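Fiber (Bovine adenovirus 4, PDB 4UE0) forms the trimeric fibre of the adenovirus capsid and, through its C-terminal head domain, the part present here, probably attaches the virion to a host-cell receptor. Local coordinates at the interface of chains A and B. Coordinates in Å, arbitrary orientation; residue numbers count along the deposited sequence, not the author numbering. Chains: chain A/B, Fiber.

The interface of chains A and B. Residues chain A 33, 35, 117-119, 121; chain B 11, 13, 22-23, 39, 41.
A:Ser117, A:Thr119 and A:Arg33 meet B:Ser41, B:Ser11 and B:Ala22 in a polar, partly hydrated subunit interface that helps join two neighbouring subunits of the trimeric fibre head. B:Ser41 reaches across with its hydroxyl, which stands beside its own backbone N and anti to the carbonyl carbon (chi1 -68°). B:Ser41 OG hydrogen-bonds to A:Ser117 OG at 2.8 Å and to A:Thr119 OG1, also at 2.8 Å. The three hydroxyls thus form a short chain with B:Ser41 in the middle. Their donor and acceptor roles are not settled by the coordinates.

A:Thr119 OG1 has a second partner on its own chain. A:Arg33 NH1 donates to A:Thr119 OG1 at 2.8 Å, and this oxygen lies 19° out of the guanidinium plane. This bond helps fix the arginine head, which is carried across on a side chain extended from CG to NE. The NE and NH2 side of the guanidinium turns to B:Ser11; A:Arg33 NH2 donates to B:Ser11 OG at 3.2 Å. A:Arg33 NE adds a weak bond to the same oxygen. The backbone O of B:Leu23 lies over one guanidinium face, offset toward the rim. A:Ile35 CD1 covers the centre of the opposite face.

Waters extend the grip. Water 1 lies in plane at the guanidinium edge, its O 2.8 Å from A:Arg33 NH1, and links it to B:Ala22 O and B:Asn39 OD1. Water 2 bridges A:Arg33 NH2 and B:Ser11 OG.

Small apolar contacts flank the polar groups. B:Ala22 CB packs on A:Thr119 CB at 3.5 Å. A:Thr121 CG2 touches B:Val13 CG1 at 3.7 Å, but A:Thr121 is poorly ordered.

On chain A the site combines the end of strand 114-120 and the residue after it with the start of strand 34-40 and the loop residue just before it. On chain B it uses strands 9-16 and 19-28, the end of strand 34-40 and the loop that follows.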
# COMPACT_ATOMS: atom_id res chain seq x y z
N ARG A 33 8.59 19.22 -4.83
CA ARG A 33 7.70 18.94 -3.71
C ARG A 33 8.48 18.32 -2.54
O ARG A 33 9.62 17.85 -2.72
CB ARG A 33 6.60 17.96 -4.16
CG ARG A 33 7.12 16.60 -4.67
CD ARG A 33 5.98 15.58 -4.78
NE ARG A 33 6.39 14.29 -5.34
CZ ARG A 33 5.68 13.15 -5.30
NH1 ARG A 33 4.52 13.09 -4.69
NH2 ARG A 33 6.17 12.05 -5.88
N ILE A 35 7.76 15.16 0.06
CA ILE A 35 6.88 14.03 0.37
C ILE A 35 7.12 13.61 1.82
O ILE A 35 8.27 13.46 2.26
CB ILE A 35 7.14 12.83 -0.54
CG1 ILE A 35 7.24 13.26 -1.99
CG2 ILE A 35 6.03 11.82 -0.36
CD1 ILE A 35 7.77 12.17 -2.89
N SER A 117 0.92 8.92 2.62
CA SER A 117 1.83 9.86 1.97
C SER A 117 1.12 11.18 1.74
O SER A 117 0.01 11.19 1.17
CB SER A 117 2.23 9.31 0.55
OG SER A 117 2.97 10.28 -0.19
N ILE A 118 1.78 12.26 2.16
CA ILE A 118 1.34 13.63 1.88
C ILE A 118 2.42 14.32 1.07
O ILE A 118 3.60 14.25 1.42
CB ILE A 118 1.07 14.39 3.19
CG1 ILE A 118 -0.21 13.91 3.84
CG2 ILE A 118 0.95 15.89 2.92
CD1 ILE A 118 -0.48 14.47 5.22
N THR A 119 2.01 15.02 0.02
CA THR A 119 2.90 15.93 -0.69
C THR A 119 2.60 17.39 -0.35
O THR A 119 1.45 17.81 -0.37
CB THR A 119 2.75 15.75 -2.20
OG1 THR A 119 3.29 14.49 -2.55
CG2 THR A 119 3.44 16.87 -2.98
N THR A 121 3.71 21.14 -1.82
CA THR A 121 4.32 21.76 -3.00
C THR A 121 4.89 23.14 -2.64
O THR A 121 4.58 23.68 -1.57
CB THR A 121 3.28 21.90 -4.13
OG1 THR A 121 2.27 22.84 -3.74
CG2 THR A 121 2.61 20.53 -4.43
N SER B 11 8.48 13.22 -10.56
CA SER B 11 7.26 13.62 -9.89
C SER B 11 6.47 14.51 -10.83
O SER B 11 7.02 15.16 -11.72
CB SER B 11 7.57 14.43 -8.62
OG SER B 11 8.29 13.65 -7.71
N VAL B 13 3.04 17.14 -10.18
CA VAL B 13 1.93 17.72 -9.44
C VAL B 13 0.91 18.18 -10.47
O VAL B 13 1.25 18.94 -11.37
CB VAL B 13 2.44 18.86 -8.54
CG1 VAL B 13 1.30 19.53 -7.78
CG2 VAL B 13 3.47 18.31 -7.56
N ALA B 22 -0.64 14.62 -6.55
CA ALA B 22 0.80 14.58 -6.66
C ALA B 22 1.23 13.13 -6.92
O ALA B 22 1.09 12.27 -6.07
CB ALA B 22 1.44 15.12 -5.40
N LEU B 23 1.77 12.90 -8.10
CA LEU B 23 2.22 11.60 -8.57
C LEU B 23 3.72 11.48 -8.56
O LEU B 23 4.45 12.45 -8.81
CB LEU B 23 1.80 11.42 -10.02
CG LEU B 23 0.30 11.45 -10.23
CD1 LEU B 23 -0.01 11.55 -11.71
CD2 LEU B 23 -0.39 10.25 -9.66
N ASN B 39 2.95 6.12 -8.05
CA ASN B 39 2.27 6.36 -6.82
C ASN B 39 1.65 7.73 -6.76
O ASN B 39 1.93 8.60 -7.58
CB ASN B 39 3.11 6.07 -5.66
CG ASN B 39 4.31 6.87 -5.63
OD1 ASN B 39 4.35 8.05 -6.03
ND2 ASN B 39 5.39 6.23 -5.22
N SER B 41 0.07 10.59 -3.76
CA SER B 41 -0.17 10.99 -2.37
C SER B 41 -1.68 11.09 -2.10
O SER B 41 -2.48 11.14 -3.05
CB SER B 41 0.55 12.28 -2.02
OG SER B 41 1.94 12.11 -2.00
O HOH W 1 3.35 10.59 -4.91
O HOH W 2 8.60 11.06 -6.56